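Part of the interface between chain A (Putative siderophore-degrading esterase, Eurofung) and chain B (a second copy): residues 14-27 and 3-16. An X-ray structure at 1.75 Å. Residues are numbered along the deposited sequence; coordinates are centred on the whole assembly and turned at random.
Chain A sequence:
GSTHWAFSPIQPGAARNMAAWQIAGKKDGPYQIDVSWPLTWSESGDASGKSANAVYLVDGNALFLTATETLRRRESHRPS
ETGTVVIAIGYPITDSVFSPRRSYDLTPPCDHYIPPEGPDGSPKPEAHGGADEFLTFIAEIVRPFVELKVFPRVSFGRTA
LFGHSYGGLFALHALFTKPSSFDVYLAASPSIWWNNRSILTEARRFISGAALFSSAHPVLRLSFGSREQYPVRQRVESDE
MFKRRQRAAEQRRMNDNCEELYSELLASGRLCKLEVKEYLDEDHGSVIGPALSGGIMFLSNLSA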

# COMPACT_ATOMS: atom_id res chain seq x y z
N ALA A 14 -6.85 14.30 2.08
CA ALA A 14 -5.95 13.23 2.52
C ALA A 14 -4.46 13.55 2.33
O ALA A 14 -3.61 12.87 2.92
CB ALA A 14 -6.30 11.92 1.81
N ALA A 15 -4.14 14.59 1.56
CA ALA A 15 -2.75 15.02 1.36
C ALA A 15 -2.27 15.97 2.47
O ALA A 15 -1.62 16.99 2.22
CB ALA A 15 -2.59 15.67 -0.01
N ARG A 16 -2.56 15.58 3.71
CA ARG A 16 -2.31 16.38 4.90
C ARG A 16 -0.90 16.11 5.41
O ARG A 16 -0.39 15.00 5.26
CB ARG A 16 -3.32 15.96 5.98
CG ARG A 16 -3.50 16.96 7.09
CD ARG A 16 -4.75 16.63 7.90
NE ARG A 16 -5.06 17.73 8.80
CZ ARG A 16 -5.67 18.87 8.46
NH1 ARG A 16 -5.89 19.80 9.38
NH2 ARG A 16 -6.05 19.09 7.20
N ASN A 17 -0.29 17.13 6.01
CA ASN A 17 1.04 17.00 6.63
C ASN A 17 2.04 16.34 5.68
O ASN A 17 2.67 15.34 6.01
CB ASN A 17 0.95 16.24 7.96
CG ASN A 17 0.30 17.05 9.06
OD1 ASN A 17 -0.28 18.11 8.81
ND2 ASN A 17 0.39 16.55 10.30
N MET A 18 2.12 16.90 4.48
CA MET A 18 3.17 16.55 3.55
C MET A 18 3.63 17.78 2.79
O MET A 18 2.89 18.76 2.65
CB MET A 18 2.76 15.41 2.60
CG MET A 18 1.42 15.57 1.91
SD MET A 18 0.99 14.13 0.90
CE MET A 18 0.66 12.86 2.12
N ALA A 19 4.88 17.73 2.36
CA ALA A 19 5.53 18.83 1.65
C ALA A 19 6.54 18.24 0.69
O ALA A 19 6.95 17.09 0.84
CB ALA A 19 6.21 19.76 2.63
N ALA A 20 6.92 19.04 -0.31
CA ALA A 20 7.88 18.61 -1.30
C ALA A 20 8.86 19.74 -1.61
O ALA A 20 8.52 20.92 -1.48
CB ALA A 20 7.17 18.16 -2.57
N TRP A 21 10.08 19.36 -1.98
CA TRP A 21 11.12 20.29 -2.41
C TRP A 21 11.81 19.75 -3.65
O TRP A 21 11.96 18.54 -3.80
CB TRP A 21 12.18 20.46 -1.33
CG TRP A 21 11.75 21.20 -0.12
CD1 TRP A 21 11.91 22.53 0.13
CD2 TRP A 21 11.09 20.66 1.03
NE1 TRP A 21 11.39 22.86 1.36
CE2 TRP A 21 10.87 21.72 1.93
CE3 TRP A 21 10.64 19.38 1.37
CZ2 TRP A 21 10.24 21.55 3.16
CZ3 TRP A 21 10.01 19.20 2.61
CH2 TRP A 21 9.81 20.28 3.48
N GLN A 22 12.23 20.65 -4.54
CA GLN A 22 13.21 20.29 -5.57
C GLN A 22 14.60 20.63 -5.04
O GLN A 22 14.78 21.63 -4.36
CB GLN A 22 12.95 21.00 -6.90
CG GLN A 22 11.99 20.23 -7.80
CD GLN A 22 11.84 20.82 -9.20
OE1 GLN A 22 12.71 21.55 -9.68
NE2 GLN A 22 10.74 20.48 -9.86
N ILE A 23 15.57 19.77 -5.35
CA ILE A 23 16.97 19.99 -5.00
C ILE A 23 17.75 20.00 -6.31
O ILE A 23 17.95 18.96 -6.93
CB ILE A 23 17.53 18.93 -4.02
CG1 ILE A 23 16.60 18.77 -2.81
CG2 ILE A 23 18.93 19.32 -3.56
CD1 ILE A 23 16.93 17.61 -1.90
N ALA A 24 18.17 21.20 -6.72
CA ALA A 24 18.87 21.38 -7.99
C ALA A 24 20.36 21.53 -7.74
O ALA A 24 20.76 22.06 -6.70
CB ALA A 24 18.33 22.61 -8.71
N GLY A 25 21.17 21.08 -8.69
CA GLY A 25 22.63 21.13 -8.58
C GLY A 25 23.35 20.12 -9.45
O GLY A 25 24.34 20.46 -10.10
N LYS A 26 22.86 18.88 -9.47
CA LYS A 26 23.48 17.81 -10.26
C LYS A 26 23.17 17.98 -11.75
O LYS A 26 22.07 18.40 -12.11
CB LYS A 26 22.98 16.44 -9.79
CG LYS A 26 23.84 15.28 -10.28
CD LYS A 26 23.19 13.93 -10.01
CE LYS A 26 24.14 12.79 -10.31
NZ LYS A 26 25.20 12.64 -9.27
N LYS A 27 24.15 17.64 -12.59
CA LYS A 27 24.02 17.70 -14.06
C LYS A 27 22.80 16.94 -14.58
O LYS A 27 22.07 17.44 -15.45
CB LYS A 27 25.25 17.08 -14.73
CG LYS A 27 26.57 17.84 -14.57
CD LYS A 27 27.76 16.89 -14.64
CE LYS A 27 27.83 16.09 -15.94
NZ LYS A 27 28.68 14.88 -15.80
N THR B 3 29.54 20.88 -4.79
CA THR B 3 28.23 21.07 -5.48
C THR B 3 27.33 21.97 -4.67
O THR B 3 27.15 21.77 -3.46
CB THR B 3 27.50 19.73 -5.71
OG1 THR B 3 28.35 18.83 -6.42
CG2 THR B 3 26.20 19.93 -6.51
N HIS B 4 26.74 22.96 -5.34
CA HIS B 4 25.88 23.93 -4.68
C HIS B 4 24.43 23.54 -4.91
O HIS B 4 23.82 23.88 -5.93
CB HIS B 4 26.23 25.33 -5.15
CG HIS B 4 27.67 25.64 -4.96
ND1 HIS B 4 28.48 26.13 -5.96
CD2 HIS B 4 28.48 25.45 -3.89
CE1 HIS B 4 29.71 26.27 -5.51
NE2 HIS B 4 29.74 25.86 -4.25
N TRP B 5 23.91 22.79 -3.94
CA TRP B 5 22.55 22.31 -3.97
C TRP B 5 21.62 23.45 -3.61
O TRP B 5 21.87 24.17 -2.64
CB TRP B 5 22.35 21.15 -2.99
CG TRP B 5 23.26 20.01 -3.25
CD1 TRP B 5 24.38 19.68 -2.55
CD2 TRP B 5 23.14 19.03 -4.29
NE1 TRP B 5 24.96 18.56 -3.08
CE2 TRP B 5 24.22 18.14 -4.15
CE3 TRP B 5 22.22 18.82 -5.32
CZ2 TRP B 5 24.41 17.05 -5.00
CZ3 TRP B 5 22.41 17.73 -6.17
CH2 TRP B 5 23.50 16.86 -6.00
N ALA B 6 20.57 23.62 -4.39
CA ALA B 6 19.58 24.66 -4.15
C ALA B 6 18.26 23.97 -3.84
O ALA B 6 17.71 23.29 -4.70
CB ALA B 6 19.44 25.54 -5.38
N PHE B 7 17.77 24.14 -2.62
CA PHE B 7 16.45 23.64 -2.21
C PHE B 7 15.39 24.68 -2.56
O PHE B 7 15.62 25.87 -2.38
CB PHE B 7 16.40 23.37 -0.70
CG PHE B 7 17.15 22.14 -0.27
CD1 PHE B 7 16.48 20.99 0.10
CD2 PHE B 7 18.55 22.14 -0.23
CE1 PHE B 7 17.17 19.85 0.50
CE2 PHE B 7 19.24 21.01 0.16
CZ PHE B 7 18.56 19.87 0.53
N SER B 8 14.25 24.23 -3.05
CA SER B 8 13.11 25.12 -3.26
C SER B 8 11.81 24.36 -3.06
O SER B 8 11.69 23.24 -3.56
CB SER B 8 13.16 25.77 -4.65
OG SER B 8 13.01 24.81 -5.68
N PRO B 9 10.83 24.95 -2.34
CA PRO B 9 9.55 24.27 -2.17
C PRO B 9 8.82 24.10 -3.50
O PRO B 9 8.90 24.97 -4.37
CB PRO B 9 8.74 25.19 -1.25
CG PRO B 9 9.61 26.33 -0.89
CD PRO B 9 10.84 26.30 -1.74
N ILE B 10 8.13 22.97 -3.67
CA ILE B 10 7.32 22.72 -4.86
C ILE B 10 5.97 22.15 -4.46
O ILE B 10 5.84 21.48 -3.44
CB ILE B 10 8.02 21.77 -5.86
CG1 ILE B 10 8.35 20.41 -5.23
CG2 ILE B 10 9.28 22.41 -6.42
CD1 ILE B 10 8.39 19.27 -6.22
N GLN B 11 4.96 22.45 -5.29
CA GLN B 11 3.65 21.84 -5.17
C GLN B 11 3.23 21.31 -6.53
O GLN B 11 3.61 21.88 -7.56
CB GLN B 11 2.61 22.85 -4.67
CG GLN B 11 2.82 23.29 -3.23
CD GLN B 11 1.54 23.24 -2.41
OE1 GLN B 11 1.06 24.27 -1.93
NE2 GLN B 11 0.98 22.05 -2.25
N PRO B 12 2.46 20.21 -6.56
CA PRO B 12 1.98 19.39 -5.43
C PRO B 12 2.89 18.22 -5.00
O PRO B 12 2.52 17.49 -4.07
CB PRO B 12 0.64 18.87 -5.96
CG PRO B 12 0.85 18.74 -7.43
CD PRO B 12 1.83 19.80 -7.84
N GLY B 13 4.05 18.05 -5.64
CA GLY B 13 4.90 16.89 -5.40
C GLY B 13 4.21 15.61 -5.83
O GLY B 13 3.59 15.56 -6.89
N ALA B 14 4.27 14.58 -4.98
CA ALA B 14 3.64 13.29 -5.28
C ALA B 14 2.11 13.31 -5.17
O ALA B 14 1.45 12.39 -5.65
CB ALA B 14 4.22 12.20 -4.37
N ALA B 15 1.55 14.35 -4.54
CA ALA B 15 0.09 14.48 -4.40
C ALA B 15 -0.56 15.14 -5.62
O ALA B 15 -1.38 16.05 -5.47
CB ALA B 15 -0.23 15.27 -3.13
N ARG B 16 -0.22 14.67 -6.81
CA ARG B 16 -0.74 15.24 -8.06
C ARG B 16 -1.94 14.45 -8.56
O ARG B 16 -2.15 13.30 -8.16
CB ARG B 16 0.35 15.38 -9.13
CG ARG B 16 1.06 14.12 -9.59
CD ARG B 16 2.20 14.44 -10.56
NE ARG B 16 1.75 15.23 -11.72
CZ ARG B 16 1.98 16.53 -11.93
NH1 ARG B 16 1.50 17.10 -13.04
NH2 ARG B 16 2.68 17.29 -11.08
O HOH W 1 5.23 21.54 -0.80

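Strand 18-24 of chain A and the chain B strand that begins at Ala6(B) run antiparallel, their N-to-C directions 140° apart and their axes approaching to 4.3 Å, so the two copies share a sheet across the interface. The register follows from the paired hydrogen bonds. Ala24(A) and Ala6(B) form a hydrogen-bonded pair: Ala24(A) N donates to Ala6(B) O at 2.9 Å, and Ala6(B) N donates to Ala24(A) O at 2.8 Å, with N-H...O angles of 168° and 163°. Two residues along, Gln22(A) N reaches Ser8(B) O at 2.8 Å and Ser8(B) N reaches Gln22(A) O at 3.0 Å, both more bent, near 150°. Between these pairs, Ile23(A) and Phe7(B) form a non-hydrogen-bonded pair, their CA atoms 4.6 Å apart; here Ile23(A) CA lies 3.4 Å from Ala6(B) O and Phe7(B) CA 3.4 Å from Gln22(A) O, both CA-H...O contacts.

The ladder changes at Ala20(A). Ile10(B) N donates to Ala20(A) O at 3.0 Å and 172°, but the return path runs through a water: Ala20(A) N donates to water 1, 3.1 Å from its O, and that water O donates to Ile10(B) O at 2.7 Å. The water thus satisfies an amide and a carbonyl that do not bond directly.

Ile23(A) and Phe7(B) share one face, and the flanking pairs share the other; at Trp21(A) and Pro9(B) the side chains diverge, with Trp21(A) CD1 3.6 Å from Pro9(B) N. On the first face, Ile23(A) packs against Phe7(B): Ile23(A) CG1 sits 3.9 Å from the centroid of the Phe7(B) ring and 27° off the ring normal, a CH-pi contact, while Ile23(A) CD1 comes within 3.3 Å of Phe7(B) CE1. Ile23(A) CG2 also meets Trp5(B) CE3 at 3.8 Å, placing the isoleucine against both aromatic rings. The Trp5(B) ring continues past the strand end, where its CH2 lies 3.8 Å from Lys26(A) CB. Beside it, Gly25(A) leaves necessary room: an ideal CB would fall 2.9 Å from Trp5(B) CE3, and the backbone angles, phi 157° and psi -44°, independently call for glycine.

The opposite face carries Ala20(A), Gln22(A) and Ile10(B). Ile10(B) CG1 touches Ala20(A) CB at 3.7 Å, and Ile10(B) CG2 lies 3.7 Å from Gln22(A) CG, so the aliphatic part of the glutamine adds to the apolar packing. Gly13(B), in a type II' turn from Pro12(B) to Ala15(B), brings its CA within 3.8 Å of Ala20(A) CB; an ideal CB on Gly13(B) would clash with Ala20(A) CB at 2.7 Å. At the last residue of the turn, Ala15(B) CB meets its counterpart Ala15(A) CB at 3.9 Å.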